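PR domain zinc finger protein 2 (PDB 2QPW) methylates a specific lysine of histone H3 through its SET-like PR domain, using S-adenosyl-L-methionine, and may also act as a DNA-binding transcription factor. Local coordinates at residues A[29-34]-A[43-48]; A[36-41]-A[102-107]; A[54-59]-A[122-127]. All blocks are in the same frame, centred on the assembly; numbering follows the deposited sequence. Where two conformers were deposited one is given.

Interaction 1 (A[29-34]-A[43-48]); sequences EEVRLF and IGVWAT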
loop_
_atom_site.group_PDB
_atom_site.type_symbol
_atom_site.label_atom_id
_atom_site.label_comp_id
_atom_site.label_asym_id
_atom_site.label_seq_id
_atom_site.Cartn_x
_atom_site.Cartn_y
_atom_site.Cartn_z
ATOM N N GLU A 29 0.035 1.404 16.455
ATOM C CA GLU A 29 -1.176 0.923 17.126
ATOM C C GLU A 29 -2.434 0.972 16.244
ATOM O O GLU A 29 -3.255 0.052 16.323
ATOM C CB GLU A 29 -1.400 1.730 18.411
ATOM C CG GLU A 29 -2.496 1.180 19.353
ATOM C CD GLU A 29 -2.629 1.978 20.646
ATOM O OE1 GLU A 29 -1.683 2.706 21.026
ATOM O OE2 GLU A 29 -3.678 1.846 21.312
ATOM N N GLU A 30 -2.570 2.040 15.438
ATOM C CA GLU A 30 -3.772 2.373 14.601
ATOM C C GLU A 30 -4.135 1.347 13.556
ATOM O O GLU A 30 -5.238 1.423 12.980
ATOM C CB GLU A 30 -3.508 3.640 13.716
ATOM C CG GLU A 30 -3.152 4.882 14.385
ATOM C CD GLU A 30 -1.674 4.967 14.616
ATOM O OE1 GLU A 30 -0.988 5.631 13.820
ATOM O OE2 GLU A 30 -1.191 4.346 15.556
ATOM N N VAL A 31 -3.190 0.457 13.225
ATOM C CA VAL A 31 -3.411 -0.522 12.151
ATOM C C VAL A 31 -3.069 -1.968 12.536
ATOM O O VAL A 31 -2.299 -2.210 13.507
ATOM C CB VAL A 31 -2.616 -0.133 10.819
ATOM C CG1 VAL A 31 -2.954 1.307 10.413
ATOM C CG2 VAL A 31 -1.103 -0.308 10.998
ATOM N N ARG A 32 -3.639 -2.921 11.790
ATOM C CA ARG A 32 -3.289 -4.355 11.935
ATOM C C ARG A 32 -3.293 -5.014 10.563
ATOM O O ARG A 32 -3.970 -4.527 9.639
ATOM C CB ARG A 32 -4.308 -5.085 12.847
ATOM C CG ARG A 32 -5.704 -5.274 12.237
ATOM C CD ARG A 32 -6.549 -6.281 13.075
ATOM N NE ARG A 32 -6.844 -5.731 14.407
ATOM C CZ ARG A 32 -6.247 -6.115 15.540
ATOM N NH1 ARG A 32 -5.319 -7.077 15.538
ATOM N NH2 ARG A 32 -6.581 -5.541 16.685
ATOM N N LEU A 33 -2.560 -6.124 10.428
ATOM C CA LEU A 33 -2.608 -6.946 9.192
ATOM C C LEU A 33 -3.677 -8.039 9.289
ATOM O O LEU A 33 -3.794 -8.707 10.340
ATOM C CB LEU A 33 -1.231 -7.594 8.925
ATOM C CG LEU A 33 -0.038 -6.638 8.761
ATOM C CD1 LEU A 33 1.156 -7.442 8.250
ATOM C CD2 LEU A 33 -0.348 -5.513 7.772
ATOM N N PHE A 34 -4.443 -8.238 8.210
ATOM C CA PHE A 34 -5.556 -9.184 8.206
ATOM C C PHE A 34 -5.964 -9.383 6.758
ATOM O O PHE A 34 -5.826 -8.444 5.965
ATOM C CB PHE A 34 -6.753 -8.634 9.042
ATOM C CG PHE A 34 -7.719 -9.704 9.483
ATOM C CD1 PHE A 34 -7.362 -10.614 10.471
ATOM C CD2 PHE A 34 -8.945 -9.844 8.851
ATOM C CE1 PHE A 34 -8.222 -11.631 10.843
ATOM C CE2 PHE A 34 -9.831 -10.855 9.235
ATOM C CZ PHE A 34 -9.456 -11.748 10.222
ATOM N N ILE A 43 -3.050 -10.573 1.999
ATOM C CA ILE A 43 -3.119 -9.837 3.249
ATOM C C ILE A 43 -3.297 -8.363 2.937
ATOM O O ILE A 43 -2.705 -7.854 1.971
ATOM C CB ILE A 43 -1.857 -10.112 4.141
ATOM C CG1 ILE A 43 -1.843 -11.597 4.586
ATOM C CG2 ILE A 43 -1.796 -9.158 5.314
ATOM C CD1 ILE A 43 -3.161 -12.038 5.369
ATOM N N GLY A 44 -4.127 -7.696 3.744
ATOM C CA GLY A 44 -4.351 -6.239 3.657
ATOM C C GLY A 44 -4.156 -5.582 5.040
ATOM O O GLY A 44 -3.667 -6.224 5.972
ATOM N N VAL A 45 -4.460 -4.274 5.132
ATOM C CA VAL A 45 -4.231 -3.469 6.341
ATOM C C VAL A 45 -5.555 -2.829 6.752
ATOM O O VAL A 45 -6.267 -2.303 5.900
ATOM C CB VAL A 45 -3.195 -2.326 6.071
ATOM C CG1 VAL A 45 -2.847 -1.587 7.344
ATOM C CG2 VAL A 45 -1.901 -2.924 5.404
ATOM N N TRP A 46 -5.849 -2.877 8.053
ATOM C CA TRP A 46 -7.148 -2.436 8.616
ATOM C C TRP A 46 -6.976 -1.502 9.794
ATOM O O TRP A 46 -6.053 -1.661 10.592
ATOM C CB TRP A 46 -7.989 -3.641 9.084
ATOM C CG TRP A 46 -8.331 -4.611 7.995
ATOM C CD1 TRP A 46 -7.503 -5.526 7.446
ATOM C CD2 TRP A 46 -9.609 -4.784 7.359
ATOM N NE1 TRP A 46 -8.164 -6.261 6.475
ATOM C CE2 TRP A 46 -9.459 -5.820 6.397
ATOM C CE3 TRP A 46 -10.852 -4.135 7.473
ATOM C CZ2 TRP A 46 -10.530 -6.260 5.560
ATOM C CZ3 TRP A 46 -11.937 -4.575 6.644
ATOM C CH2 TRP A 46 -11.741 -5.615 5.686
ATOM N N ALA A 47 -7.865 -0.531 9.933
ATOM C CA ALA A 47 -7.792 0.393 11.094
ATOM C C ALA A 47 -8.290 -0.328 12.347
ATOM O O ALA A 47 -9.251 -1.121 12.269
ATOM C CB ALA A 47 -8.641 1.630 10.826
ATOM N N THR A 48 -7.618 -0.082 13.472
ATOM C CA THR A 48 -8.021 -0.699 14.766
ATOM C C THR A 48 -8.762 0.294 15.666
ATOM O O THR A 48 -9.354 -0.086 16.721
ATOM C CB THR A 48 -6.787 -1.202 15.566
ATOM O OG1 THR A 48 -5.957 -0.084 15.896
ATOM C CG2 THR A 48 -6.000 -2.274 14.796
#

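Interaction 2 (A[36-41]-A[102-107]); sequences SAVDKT and YVNWAC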
loop_
_atom_site.group_PDB
_atom_site.type_symbol
_atom_site.label_atom_id
_atom_site.label_comp_id
_atom_site.label_asym_id
_atom_site.label_seq_id
_atom_site.Cartn_x
_atom_site.Cartn_y
_atom_site.Cartn_z
ATOM N N SER A 36 -7.356 -9.197 3.123
ATOM C CA SER A 36 -8.009 -8.053 2.465
ATOM C C SER A 36 -9.450 -8.417 2.102
ATOM O O SER A 36 -9.692 -9.558 1.769
ATOM C CB SER A 36 -7.283 -7.708 1.160
ATOM O OG SER A 36 -7.893 -6.574 0.548
ATOM N N ALA A 37 -10.391 -7.491 2.211
ATOM C CA ALA A 37 -11.770 -7.761 1.719
ATOM C C ALA A 37 -11.860 -7.532 0.208
ATOM O O ALA A 37 -12.714 -8.135 -0.485
ATOM C CB ALA A 37 -12.792 -6.863 2.460
ATOM N N VAL A 38 -11.015 -6.640 -0.307
ATOM C CA VAL A 38 -10.915 -6.404 -1.772
ATOM C C VAL A 38 -10.400 -7.649 -2.550
ATOM O O VAL A 38 -10.913 -7.952 -3.619
ATOM C CB VAL A 38 -10.087 -5.113 -2.090
ATOM C CG1 VAL A 38 -9.943 -4.910 -3.563
ATOM C CG2 VAL A 38 -10.780 -3.883 -1.504
ATOM N N ASP A 39 -9.419 -8.375 -1.992
ATOM C CA ASP A 39 -8.878 -9.622 -2.543
ATOM C C ASP A 39 -8.523 -10.521 -1.357
ATOM O O ASP A 39 -7.460 -10.395 -0.753
ATOM C CB ASP A 39 -7.660 -9.362 -3.448
ATOM C CG ASP A 39 -7.044 -10.651 -4.008
ATOM O OD1 ASP A 39 -7.544 -11.762 -3.706
ATOM O OD2 ASP A 39 -6.046 -10.558 -4.758
ATOM N N LYS A 40 -9.448 -11.412 -0.982
ATOM C CA LYS A 40 -9.225 -12.197 0.229
ATOM C C LYS A 40 -8.120 -13.239 0.072
ATOM O O LYS A 40 -7.789 -13.877 1.050
ATOM C CB LYS A 40 -10.512 -12.827 0.768
ATOM C CG LYS A 40 -11.336 -13.527 -0.246
ATOM C CD LYS A 40 -12.599 -14.172 0.412
ATOM C CE LYS A 40 -13.751 -13.189 0.661
ATOM N NZ LYS A 40 -14.330 -12.604 -0.568
ATOM N N THR A 41 -7.539 -13.375 -1.124
ATOM C CA THR A 41 -6.390 -14.309 -1.332
ATOM C C THR A 41 -5.055 -13.661 -0.920
ATOM O O THR A 41 -3.983 -14.327 -0.940
ATOM C CB THR A 41 -6.289 -14.853 -2.792
ATOM O OG1 THR A 41 -5.841 -13.810 -3.672
ATOM C CG2 THR A 41 -7.640 -15.441 -3.256
ATOM N N TYR A 102 1.622 -4.082 2.227
ATOM C CA TYR A 102 0.353 -4.829 2.354
ATOM C C TYR A 102 -0.918 -3.976 2.171
ATOM O O TYR A 102 -2.032 -4.536 2.126
ATOM C CB TYR A 102 0.343 -5.561 3.705
ATOM C CG TYR A 102 1.393 -6.648 3.761
ATOM C CD1 TYR A 102 1.103 -7.927 3.295
ATOM C CD2 TYR A 102 2.707 -6.389 4.238
ATOM C CE1 TYR A 102 2.067 -8.956 3.301
ATOM C CE2 TYR A 102 3.689 -7.404 4.231
ATOM C CZ TYR A 102 3.352 -8.681 3.790
ATOM O OH TYR A 102 4.270 -9.692 3.785
ATOM N N VAL A 103 -0.782 -2.640 2.088
ATOM C CA VAL A 103 -1.951 -1.765 1.780
ATOM C C VAL A 103 -2.405 -2.005 0.326
ATOM O O VAL A 103 -1.666 -1.704 -0.658
ATOM C CB VAL A 103 -1.615 -0.270 1.990
ATOM C CG1 VAL A 103 -2.773 0.655 1.545
ATOM C CG2 VAL A 103 -1.181 -0.001 3.452
ATOM N N ASN A 104 -3.598 -2.572 0.177
ATOM C CA ASN A 104 -4.134 -2.851 -1.149
ATOM C C ASN A 104 -4.561 -1.581 -1.896
ATOM O O ASN A 104 -4.769 -0.535 -1.290
ATOM C CB ASN A 104 -5.303 -3.849 -1.052
ATOM C CG ASN A 104 -5.465 -4.706 -2.309
ATOM O OD1 ASN A 104 -4.746 -4.533 -3.311
ATOM N ND2 ASN A 104 -6.442 -5.630 -2.272
ATOM N N TRP A 105 -4.709 -1.681 -3.231
ATOM C CA TRP A 105 -5.130 -0.553 -4.056
ATOM C C TRP A 105 -6.671 -0.534 -4.190
ATOM O O TRP A 105 -7.309 -1.586 -4.376
ATOM C CB TRP A 105 -4.537 -0.701 -5.461
ATOM C CG TRP A 105 -3.082 -0.449 -5.559
ATOM C CD1 TRP A 105 -2.059 -1.313 -5.215
ATOM C CD2 TRP A 105 -2.458 0.752 -6.016
ATOM N NE1 TRP A 105 -0.841 -0.716 -5.449
ATOM C CE2 TRP A 105 -1.056 0.549 -5.942
ATOM C CE3 TRP A 105 -2.944 1.969 -6.513
ATOM C CZ2 TRP A 105 -0.135 1.519 -6.371
ATOM C CZ3 TRP A 105 -2.030 2.923 -6.948
ATOM C CH2 TRP A 105 -0.647 2.706 -6.836
ATOM N N ALA A 106 -7.247 0.670 -4.131
ATOM C CA ALA A 106 -8.646 0.882 -4.436
ATOM C C ALA A 106 -8.879 0.578 -5.917
ATOM O O ALA A 106 -7.967 0.742 -6.723
ATOM C CB ALA A 106 -9.012 2.305 -4.116
ATOM N N CYS A 107 -10.074 0.067 -6.250
ATOM C CA CYS A 107 -10.455 -0.207 -7.648
ATOM C C CYS A 107 -10.970 1.046 -8.275
ATOM O O CYS A 107 -12.047 1.549 -7.863
ATOM C CB CYS A 107 -11.567 -1.259 -7.715
ATOM S SG CYS A 107 -10.980 -2.832 -7.308
#

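Interaction 3 (A[54-59]-A[122-127]); sequences GKKFGP and AIYYKT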
loop_
_atom_site.group_PDB
_atom_site.type_symbol
_atom_site.label_atom_id
_atom_site.label_comp_id
_atom_site.label_asym_id
_atom_site.label_seq_id
_atom_site.Cartn_x
_atom_site.Cartn_y
_atom_site.Cartn_z
ATOM N N GLY A 54 -5.519 13.485 7.354
ATOM C CA GLY A 54 -4.154 14.019 7.414
ATOM C C GLY A 54 -3.058 13.220 8.130
ATOM O O GLY A 54 -1.887 13.633 8.115
ATOM N N LYS A 55 -3.386 12.075 8.718
ATOM C CA LYS A 55 -2.389 11.217 9.366
ATOM C C LYS A 55 -1.425 10.601 8.319
ATOM O O LYS A 55 -1.893 10.043 7.325
ATOM C CB LYS A 55 -3.084 10.115 10.184
ATOM C CG LYS A 55 -2.164 9.047 10.826
ATOM C CD LYS A 55 -1.228 9.634 11.941
ATOM C CE LYS A 55 -0.338 8.520 12.529
ATOM N NZ LYS A 55 0.606 9.027 13.589
ATOM N N LYS A 56 -0.111 10.701 8.574
ATOM C CA LYS A 56 0.961 10.204 7.672
ATOM C C LYS A 56 1.565 8.873 8.132
ATOM O O LYS A 56 1.898 8.701 9.309
ATOM C CB LYS A 56 2.087 11.242 7.636
ATOM C CG LYS A 56 3.203 10.970 6.668
ATOM C CD LYS A 56 4.091 12.212 6.567
ATOM C CE LYS A 56 4.702 12.648 7.896
ATOM N NZ LYS A 56 5.871 11.826 8.287
ATOM N N PHE A 57 1.730 7.945 7.205
ATOM C CA PHE A 57 2.397 6.663 7.486
ATOM C C PHE A 57 3.560 6.488 6.519
ATOM O O PHE A 57 3.481 6.956 5.382
ATOM C CB PHE A 57 1.430 5.527 7.251
ATOM C CG PHE A 57 0.206 5.569 8.151
ATOM C CD1 PHE A 57 -1.048 5.884 7.623
ATOM C CD2 PHE A 57 0.319 5.256 9.497
ATOM C CE1 PHE A 57 -2.202 5.892 8.447
ATOM C CE2 PHE A 57 -0.797 5.288 10.332
ATOM C CZ PHE A 57 -2.062 5.601 9.806
ATOM N N GLY A 58 4.606 5.786 6.953
ATOM C CA GLY A 58 5.750 5.521 6.076
ATOM C C GLY A 58 7.112 5.786 6.747
ATOM O O GLY A 58 7.181 6.002 7.962
ATOM N N PRO A 59 8.201 5.779 5.963
ATOM C CA PRO A 59 8.172 5.695 4.499
ATOM C C PRO A 59 7.929 4.288 3.956
ATOM O O PRO A 59 8.324 3.292 4.588
ATOM C CB PRO A 59 9.594 6.110 4.104
ATOM C CG PRO A 59 10.444 5.708 5.306
ATOM C CD PRO A 59 9.570 5.909 6.499
ATOM N N ALA A 122 11.301 9.752 -0.601
ATOM C CA ALA A 122 10.551 8.519 -0.273
ATOM C C ALA A 122 9.044 8.752 -0.322
ATOM O O ALA A 122 8.568 9.847 -0.012
ATOM C CB ALA A 122 10.953 7.985 1.122
ATOM N N ILE A 123 8.297 7.694 -0.631
ATOM C CA ILE A 123 6.830 7.757 -0.629
ATOM C C ILE A 123 6.245 7.530 0.773
ATOM O O ILE A 123 6.601 6.553 1.430
ATOM C CB ILE A 123 6.259 6.729 -1.644
ATOM C CG1 ILE A 123 6.764 7.069 -3.059
ATOM C CG2 ILE A 123 4.720 6.658 -1.594
ATOM C CD1 ILE A 123 6.254 8.406 -3.625
ATOM N N TYR A 124 5.362 8.430 1.208
ATOM C CA TYR A 124 4.546 8.237 2.421
ATOM C C TYR A 124 3.074 8.170 1.982
ATOM O O TYR A 124 2.723 8.655 0.893
ATOM C CB TYR A 124 4.734 9.423 3.377
ATOM C CG TYR A 124 6.114 9.484 4.008
ATOM C CD1 TYR A 124 6.307 9.139 5.358
ATOM C CD2 TYR A 124 7.230 9.877 3.256
ATOM C CE1 TYR A 124 7.611 9.194 5.938
ATOM C CE2 TYR A 124 8.508 9.943 3.826
ATOM C CZ TYR A 124 8.686 9.593 5.173
ATOM O OH TYR A 124 9.973 9.656 5.757
ATOM N N TYR A 125 2.217 7.610 2.834
ATOM C CA TYR A 125 0.769 7.533 2.562
ATOM C C TYR A 125 0.089 8.465 3.573
ATOM O O TYR A 125 0.424 8.420 4.782
ATOM C CB TYR A 125 0.246 6.105 2.781
ATOM C CG TYR A 125 0.664 5.042 1.759
ATOM C CD1 TYR A 125 1.322 5.386 0.555
ATOM C CD2 TYR A 125 0.380 3.697 1.984
ATOM C CE1 TYR A 125 1.660 4.394 -0.396
ATOM C CE2 TYR A 125 0.708 2.710 1.049
ATOM C CZ TYR A 125 1.358 3.076 -0.136
ATOM O OH TYR A 125 1.658 2.084 -1.047
ATOM N N LYS A 126 -0.827 9.310 3.101
ATOM C CA LYS A 126 -1.548 10.246 3.981
ATOM C C LYS A 126 -3.046 9.948 3.876
ATOM O O LYS A 126 -3.523 9.596 2.788
ATOM C CB LYS A 126 -1.250 11.684 3.584
ATOM C CG LYS A 126 -1.809 12.710 4.558
ATOM C CD LYS A 126 -1.406 14.141 4.220
ATOM C CE LYS A 126 -0.226 14.604 5.013
ATOM N NZ LYS A 126 -0.038 16.076 4.756
ATOM N N THR A 127 -3.780 10.061 4.985
ATOM C CA THR A 127 -5.234 9.798 4.935
ATOM C C THR A 127 -5.992 10.969 4.280
ATOM O O THR A 127 -5.796 12.161 4.618
ATOM C CB THR A 127 -5.864 9.467 6.325
ATOM O OG1 THR A 127 -5.671 10.577 7.198
ATOM C CG2 THR A 127 -5.212 8.196 6.971
#

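Interaction 1 (A[29-34]-A[43-48])
The two strands of an antiparallel beta hairpin of the PR (SET-like) domain meet here, and Phe34 and Trp46 touch on one of its faces. Strand 31-34 runs beside strand 43-47, with axes that come within 4.7 Å. Arg32 pairs with Trp46, and Phe34 with Gly44, as hydrogen-bonded pairs. Arg32 N gives to Trp46 O, and Trp46 N returns to Arg32 O at 3.0 Å. Val31 with Ala47 and Leu33 with Val45 are the non-hydrogen-bonded pairs.

The Trp46 indole lies on the same face as Phe34, and its NE1 side comes close to strand 31-34. Its CG lies anti to the carbonyl carbon (chi1 -61°). Trp46 CD1 meets Phe34 CB at 3.6 Å. The Phe34 ring turns an edge toward the face of the indole five-membered ring, with the planes at 79°. Trp46 NE1 also donates to Phe34 O at 3.2 Å, and the oxygen lies in the indole plane. Gly44 N reaches the same oxygen at 2.9 Å from the opposite face of its carbonyl plane.

On the other face, Leu33 CD2 packs on Val45 CG2 at 3.8 Å, and Val31 CB packs on Val45 CG1.

At the open end, Thr48 OG1 donates to Glu29 O at 2.7 Å and Thr48 N to Glu30 O. Thr48 CG2 lies 3.6 Å from Arg32 NE.

The hairpin thus has an apolar face of buried Val31, Leu33 and Val45. The face with Arg32 and Phe34 is more exposed. Phe34 O accepts from Gly44 N and Trp46 NE1. The second bond, with a weak one from NE1 to Pro35 O, helps to set the turn of the indole.

Interaction 2 (A[36-41]-A[102-107])
Ser36 OG lies anti to its backbone N (chi1 -178°), and Asn104 CG is likewise anti to its own (chi1 -151°). With these settings the Ser36 hydroxyl faces the Asn104 amide. Asn104 was modelled in two conformers, and its bonds are described for one of them. In it, Asn104 ND2 donates to Ser36 OG in a weak bond of 3.3 Å that is fairly straight, 162° at the hydrogen. Ser36 OG also takes weak bonds from Val38 N and Asp39 N, and it has a stronger partner in Glu136 OE2. Ser36 OG thus links the backbone of its own loop to Asn104 and Glu136. At the other end of the amide, Asn104 OD1 accepts from Trp105 N at 2.9 Å, from above the carbonyl plane.

Val38 crosses the Asn104 side chain obliquely, with Val38 CB 3.7 Å from Asn104 ND2. Further along the loop, Asp39 OD1 accepts from Thr41 N at 3.0 Å. This is an Asx turn, and Thr41 OG1 adds a second bond to the same oxygen.

The contact places the loop between strands 31-35 and 43-47 against the start of strand 104-119. Strand 138-139 lies beside it: Val38 and Asn104 both touch Leu138.

Interaction 3 (A[54-59]-A[122-127])
Residues 54-59 and 122-127 run antiparallel, their end-to-end directions 151° apart, with Phe57 and Tyr125 as a hydrogen-bonded pair. Strand 56-57 is one of the two edge strands, within this chain, of a mixed four-stranded sheet of the PR (SET-like) domain, and strand 122-127 lies next to it. Phe57 N donates to Tyr125 O at 2.8 Å, and Tyr125 N returns to Phe57 O. Lys56 and Lys126 form the non-hydrogen-bonded pair beside them. Thr127 N reaches Lys55 O, and Gly54 N reaches Thr127 O at 3.1 Å.

Tyr124 has the largest share of the contact. Its CG lies anti to the carbonyl carbon (chi1 -69°), and the side chain runs side by side with Pro59. Pro59 CB sits over one ring face, 4.1 Å from the centroid, in a CH-pi contact. Pro59 follows a cis peptide bond. Gly58 before it has backbone angles suited to glycine, and Gly58 C lies 3.5 Å from Tyr124 CE1. The aliphatic part of Lys56 also meets this ring, with Lys56 CG 3.8 Å from Tyr124 CD1. The same Pro59 CB touches Ala122 CB.

On the other side of the sheet, Phe57 and Tyr125 are buried. The Phe57 ring meets Trp99 edge-to-face, and Tyr125 OH is hydrogen-bonded to Trp77 NE1.

At the Gly54 end, Lys126 CG and CE lie against Gly54 O. Thr127 OG1 is hydrogen-bonded to Leu52 O, and it takes a further, weak bond from Lys55 N at 3.1 Å.

From the N terminus, the chain first forms interaction 1, a local contact that closes the hairpin loop of residues 36-42. Interaction 2 starts within that loop. It crosses interaction 1 and closes a long loop on to 102-107. Interaction 3 opens after interaction 1 has closed. It also crosses interaction 2, because 54-59 precedes 102-107 and 122-127 follows it. Interactions 2 and 3 reach the same mixed sheet, through neighbouring strands 104-119 and 122-127, on opposite sides of the chain's centre. Val103 packs on Tyr125 between them. Val45 packs on Tyr102 and Val103, and Glu30 on Phe57, so the hairpin touches both other contacts.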